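Local coordinates for protein GH26A (Muricauda sp. MAR_2010_75, PDB 6Q75) that is a family 26 glycoside hydrolase, which probably cleaves beta-linked polysaccharides such as mannans, as do many relatives in this family, at residues N56-Y61 with A73-D78; V111-H116 with W182-N187. All blocks are in the same frame, centred on the assembly; numbering follows the deposited sequence.

Interaction 1: residues N56-Y61 with A73-D78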
# COMPACT_ATOMS: atom_id res chain seq x y z
N ASN A 56 -8.57 -15.46 -0.79
CA ASN A 56 -10.00 -15.12 -0.74
C ASN A 56 -10.06 -13.61 -0.63
O ASN A 56 -10.14 -13.04 0.47
CB ASN A 56 -10.69 -15.81 0.43
CG ASN A 56 -10.54 -17.31 0.38
OD1 ASN A 56 -9.62 -17.87 0.98
ND2 ASN A 56 -11.44 -17.97 -0.32
N PRO A 57 -9.98 -12.91 -1.77
CA PRO A 57 -9.57 -11.49 -1.76
C PRO A 57 -10.61 -10.52 -1.25
O PRO A 57 -10.32 -9.33 -1.18
CB PRO A 57 -9.25 -11.22 -3.25
CG PRO A 57 -9.97 -12.29 -4.00
CD PRO A 57 -10.02 -13.49 -3.12
N SER A 58 -11.81 -10.98 -0.88
CA SER A 58 -12.79 -10.12 -0.23
C SER A 58 -13.26 -10.68 1.12
O SER A 58 -14.18 -10.12 1.72
CB SER A 58 -13.98 -9.91 -1.16
OG SER A 58 -13.62 -9.05 -2.24
N SER A 59 -12.63 -11.75 1.62
CA SER A 59 -13.20 -12.43 2.78
C SER A 59 -13.23 -11.53 4.01
O SER A 59 -14.22 -11.52 4.75
CB SER A 59 -12.42 -13.72 3.08
OG SER A 59 -11.09 -13.46 3.49
N PHE A 60 -12.17 -10.76 4.25
CA PHE A 60 -12.18 -9.88 5.41
C PHE A 60 -12.83 -8.53 5.14
O PHE A 60 -13.36 -7.92 6.07
CB PHE A 60 -10.77 -9.72 5.96
CG PHE A 60 -10.23 -11.02 6.50
CD1 PHE A 60 -10.73 -11.53 7.69
CD2 PHE A 60 -9.30 -11.76 5.77
CE1 PHE A 60 -10.28 -12.75 8.17
CE2 PHE A 60 -8.84 -12.99 6.26
CZ PHE A 60 -9.34 -13.48 7.45
N TYR A 61 -12.85 -8.10 3.87
CA TYR A 61 -13.72 -6.99 3.47
C TYR A 61 -15.17 -7.30 3.82
O TYR A 61 -15.87 -6.47 4.44
CB TYR A 61 -13.57 -6.76 1.96
CG TYR A 61 -14.34 -5.58 1.42
CD1 TYR A 61 -15.66 -5.71 1.00
CD2 TYR A 61 -13.74 -4.32 1.32
CE1 TYR A 61 -16.37 -4.63 0.50
CE2 TYR A 61 -14.43 -3.23 0.80
CZ TYR A 61 -15.75 -3.39 0.40
OH TYR A 61 -16.45 -2.32 -0.09
N ALA A 73 -14.86 1.68 2.39
CA ALA A 73 -14.64 2.45 1.16
C ALA A 73 -13.45 1.91 0.38
O ALA A 73 -13.45 1.96 -0.86
CB ALA A 73 -14.42 3.93 1.48
N VAL A 74 -12.42 1.44 1.08
CA VAL A 74 -11.18 1.00 0.43
C VAL A 74 -11.07 -0.51 0.57
O VAL A 74 -11.19 -1.06 1.68
CB VAL A 74 -9.95 1.71 1.02
CG1 VAL A 74 -8.66 1.08 0.51
CG2 VAL A 74 -9.99 3.21 0.69
N TRP A 75 -10.81 -1.17 -0.56
CA TRP A 75 -10.66 -2.61 -0.68
C TRP A 75 -9.20 -2.88 -1.02
O TRP A 75 -8.68 -2.30 -1.98
CB TRP A 75 -11.57 -3.14 -1.80
CG TRP A 75 -11.40 -4.60 -2.17
CD1 TRP A 75 -12.08 -5.66 -1.62
CD2 TRP A 75 -10.52 -5.17 -3.17
NE1 TRP A 75 -11.68 -6.84 -2.21
CE2 TRP A 75 -10.73 -6.57 -3.15
CE3 TRP A 75 -9.60 -4.63 -4.07
CZ2 TRP A 75 -10.04 -7.44 -4.00
CZ3 TRP A 75 -8.90 -5.51 -4.92
CH2 TRP A 75 -9.13 -6.89 -4.87
N GLY A 76 -8.55 -3.75 -0.26
CA GLY A 76 -7.14 -4.06 -0.50
C GLY A 76 -6.83 -5.54 -0.56
O GLY A 76 -7.42 -6.34 0.15
N THR A 77 -5.92 -5.89 -1.47
CA THR A 77 -5.29 -7.21 -1.37
C THR A 77 -3.86 -7.07 -1.90
O THR A 77 -3.31 -5.96 -1.93
CB THR A 77 -6.14 -8.31 -2.05
OG1 THR A 77 -5.60 -9.62 -1.70
CG2 THR A 77 -6.20 -8.16 -3.58
N ASP A 78 -3.23 -8.21 -2.23
CA ASP A 78 -1.77 -8.34 -2.29
C ASP A 78 -1.43 -9.31 -3.40
O ASP A 78 -2.06 -10.37 -3.53
CB ASP A 78 -1.30 -8.83 -0.90
CG ASP A 78 0.21 -9.09 -0.77
OD1 ASP A 78 1.04 -8.85 -1.67
OD2 ASP A 78 0.56 -9.50 0.37
O HOH W 1 -10.23 -6.96 0.77

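Interaction 2: residues V111-H116 with W182-N187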
# COMPACT_ATOMS: atom_id res chain seq x y z
N VAL A 111 6.91 -9.96 -2.22
CA VAL A 111 7.63 -10.66 -3.27
C VAL A 111 8.96 -11.16 -2.70
O VAL A 111 9.57 -10.52 -1.84
CB VAL A 111 7.80 -9.72 -4.48
CG1 VAL A 111 8.68 -8.52 -4.11
CG2 VAL A 111 8.34 -10.50 -5.69
N GLY A 112 9.40 -12.32 -3.18
CA GLY A 112 10.71 -12.82 -2.82
C GLY A 112 11.81 -12.10 -3.59
O GLY A 112 11.58 -11.11 -4.29
N GLN A 113 13.02 -12.62 -3.47
CA GLN A 113 14.20 -11.96 -4.05
C GLN A 113 14.34 -12.29 -5.52
O GLN A 113 13.85 -13.33 -5.97
CB GLN A 113 15.45 -12.42 -3.32
CG GLN A 113 15.40 -12.05 -1.85
CD GLN A 113 16.61 -12.51 -1.11
OE1 GLN A 113 17.73 -12.48 -1.65
NE2 GLN A 113 16.41 -12.99 0.11
N PRO A 114 15.02 -11.43 -6.28
CA PRO A 114 15.28 -11.78 -7.69
C PRO A 114 15.95 -13.12 -7.88
O PRO A 114 15.77 -13.74 -8.93
CB PRO A 114 16.18 -10.63 -8.17
CG PRO A 114 15.73 -9.45 -7.37
CD PRO A 114 15.43 -10.05 -5.98
N LYS A 115 16.75 -13.57 -6.91
CA LYS A 115 17.45 -14.83 -7.05
C LYS A 115 16.55 -16.05 -6.86
O LYS A 115 17.02 -17.18 -7.04
CB LYS A 115 18.63 -14.90 -6.06
CG LYS A 115 18.25 -14.96 -4.59
CD LYS A 115 19.50 -15.05 -3.69
N HIS A 116 15.28 -15.84 -6.50
CA HIS A 116 14.35 -16.92 -6.20
C HIS A 116 13.21 -16.96 -7.21
O HIS A 116 12.97 -16.00 -7.95
CB HIS A 116 13.81 -16.77 -4.77
CG HIS A 116 14.86 -16.95 -3.72
ND1 HIS A 116 14.88 -16.21 -2.55
CD2 HIS A 116 15.94 -17.76 -3.67
CE1 HIS A 116 15.92 -16.58 -1.82
NE2 HIS A 116 16.58 -17.52 -2.47
N TRP A 182 13.18 -6.12 8.35
CA TRP A 182 12.73 -7.50 8.21
C TRP A 182 12.60 -7.99 6.77
O TRP A 182 12.85 -9.17 6.51
CB TRP A 182 11.39 -7.69 8.93
CG TRP A 182 10.39 -6.57 8.81
CD1 TRP A 182 9.38 -6.47 7.89
CD2 TRP A 182 10.29 -5.42 9.65
NE1 TRP A 182 8.64 -5.33 8.12
CE2 TRP A 182 9.19 -4.66 9.19
CE3 TRP A 182 11.03 -4.94 10.74
CZ2 TRP A 182 8.80 -3.45 9.78
CZ3 TRP A 182 10.64 -3.74 11.35
CH2 TRP A 182 9.54 -3.00 10.86
N PHE A 183 12.21 -7.13 5.83
CA PHE A 183 12.10 -7.56 4.44
C PHE A 183 13.44 -7.44 3.72
O PHE A 183 14.29 -6.63 4.09
CB PHE A 183 11.05 -6.70 3.71
CG PHE A 183 9.63 -6.94 4.16
CD1 PHE A 183 9.12 -8.22 4.28
CD2 PHE A 183 8.79 -5.87 4.45
CE1 PHE A 183 7.80 -8.43 4.66
CE2 PHE A 183 7.49 -6.07 4.87
CZ PHE A 183 6.98 -7.35 4.96
N TRP A 184 13.61 -8.22 2.64
CA TRP A 184 14.89 -8.18 1.95
C TRP A 184 15.16 -6.80 1.34
O TRP A 184 16.32 -6.43 1.17
CB TRP A 184 14.97 -9.26 0.86
CG TRP A 184 13.99 -9.14 -0.28
CD1 TRP A 184 12.82 -9.82 -0.44
CD2 TRP A 184 14.16 -8.35 -1.47
NE1 TRP A 184 12.23 -9.48 -1.64
CE2 TRP A 184 13.03 -8.59 -2.29
CE3 TRP A 184 15.14 -7.46 -1.91
CZ2 TRP A 184 12.85 -7.94 -3.53
CZ3 TRP A 184 14.96 -6.83 -3.15
CH2 TRP A 184 13.82 -7.07 -3.93
N TRP A 185 14.13 -6.05 1.01
CA TRP A 185 14.31 -4.70 0.48
C TRP A 185 14.41 -3.64 1.58
O TRP A 185 14.47 -2.44 1.27
CB TRP A 185 13.15 -4.36 -0.47
CG TRP A 185 11.81 -4.36 0.20
CD1 TRP A 185 11.23 -3.33 0.90
CD2 TRP A 185 10.85 -5.42 0.18
NE1 TRP A 185 9.99 -3.70 1.35
CE2 TRP A 185 9.72 -4.97 0.93
CE3 TRP A 185 10.85 -6.72 -0.34
CZ2 TRP A 185 8.61 -5.77 1.13
CZ3 TRP A 185 9.75 -7.52 -0.14
CH2 TRP A 185 8.63 -7.04 0.60
N GLY A 186 14.43 -4.06 2.84
CA GLY A 186 14.40 -3.13 3.95
C GLY A 186 15.77 -2.67 4.39
O GLY A 186 16.79 -3.34 4.18
N ASN A 187 15.78 -1.49 5.03
CA ASN A 187 16.98 -0.87 5.57
C ASN A 187 18.13 -0.82 4.56
O ASN A 187 19.27 -1.15 4.88
CB ASN A 187 17.44 -1.60 6.83
CG ASN A 187 18.52 -0.84 7.58
OD1 ASN A 187 18.56 0.38 7.53
ND2 ASN A 187 19.39 -1.57 8.27

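Interaction 1: residues N56-Y61 with A73-D78
The indole of Trp75 turns an edge toward a face of the Tyr61 ring, in an offset edge-to-face pair with centroids (Trp75 five-membered ring) 5.2 Å apart and planes at 67°. The closest approach is Tyr61 CD2 to Trp75 CD1, at 3.6 Å. The phenol's own rim meets the backbone, with Tyr61 CE2 4.0 Å from Val74 O, while its hydroxyl bonds to the carbonyl of Pro72. At the pyrrole edge of the indole sits Ser58, whose OG accepts a hydrogen bond from Trp75 NE1 (2.9 Å, N-H...O angle 144°), bent and tilted somewhat from the ring plane. Pro57 O also lies near this corner of the indole, and Pro57 CB packs on Trp75 CZ2 at 3.9 Å.

Both aromatic side chains swing to the same torsion: Tyr61 has CG anti to the backbone N (chi1 -176°), which carries its ring over to the strand, and Trp75 likewise lies over toward the start of the helix. A type I turn from Asn56 to Ser59 leads into that helix. Beside the indole, a water lies within hydrogen-bonding distance of both backbones, 3.1 Å from Pro57 O and 2.9 Å from Gly76 O, and may bridge them. Helix 88-100 touches Trp75 as well through Glu94, Ala95 and Lys98.

The arrangement belongs to the beta-alpha-beta unit of strand 46-51, helix 59-68 and strand 74-78: the beginning of the helix is fitted against the strand that follows it in a parallel barrel of the (beta/alpha)8 type. Buried Ser58 OG has two partners, accepting the indole N-H of Trp75 and bonding to Glu94 OE2. Its hydroxyl proton is thus presumably directed to the carboxylate, which would help to keep that group charged.

Interaction 2: residues V111-H116 with W182-N187
Trp184 hydrogen-bonds through its indole nitrogen to the backbone of the 111-116 loop: NE1 gives its proton to Val111 O over 2.9 Å at a fairly straight 156°. The acceptor lies almost in the indole plane, yet the donor stands above the carbonyl plane of Val111. The next carbonyl, Gly112 O, comes within 3.2 Å of Trp184 NE1. Val111 O also lies at the ring edge of Trp185, 3.5 Å from CZ3.

CH-pi contacts cover one face of the Trp184 indole. Gln113 CG sits over the five-membered ring, 3.7 Å from its centroid, and Pro114 CD over the six-membered ring, 4.3 Å from its centroid. The chain of Gln113 runs on extended past Trp184, and its amide NE2 bonds to the carbonyl of Glu129. Trp184 reaches this position with CG lodged between its backbone N and carbonyl carbon (chi1 64°).

Apolar contacts complete the interface. Val111 CG1 packs 4.2 Å from Trp184 CZ2 and equally far from Trp185 CZ3, filling the corner where the two indoles meet. Trp185 CE3 lies over the opposite face of Trp184. Trp135 and Met138 of helix 132-138 also touch Trp184. A phenylalanine in place of Trp184 would probably leave Val111 O without this donor and open a gap under Pro114 CD.

Trp184, in the type I turn from Phe183 to Gly186, lies against the start of the turn from Gln113 to His116 and bonds to Val111 just ahead of it. These loops follow strands 104-108 and 170-173, on the side of the barrel where active sites of (beta/alpha)8 enzymes lie. Having the indole gripped by a polar bond at its edge and sandwiched between loop and neighbour suggests that its rotation is closely fixed, with the buried N-H satisfied by main chain.

How the interactions relate
From the N terminus, the chain makes interaction 1 first: past strand 46-51, residues 56-61 lead into helix 59-68, and the contact with 73-78 closes a short loop of 11 residues, mostly helix. Interaction 2 opens after strand 104-108 and closes only 65 residues later, across helices 122-126, 132-138 and 144-165 and strand 170-173. The two run in series, neither nested nor crossed. One ties a barrel strand to the helix before it; the other joins loops above two neighbouring strands. Their centres are 24 Å apart and their nearest atoms about 6 Å, without touching, though Asp78 bonds to His110, just ahead of 111-116.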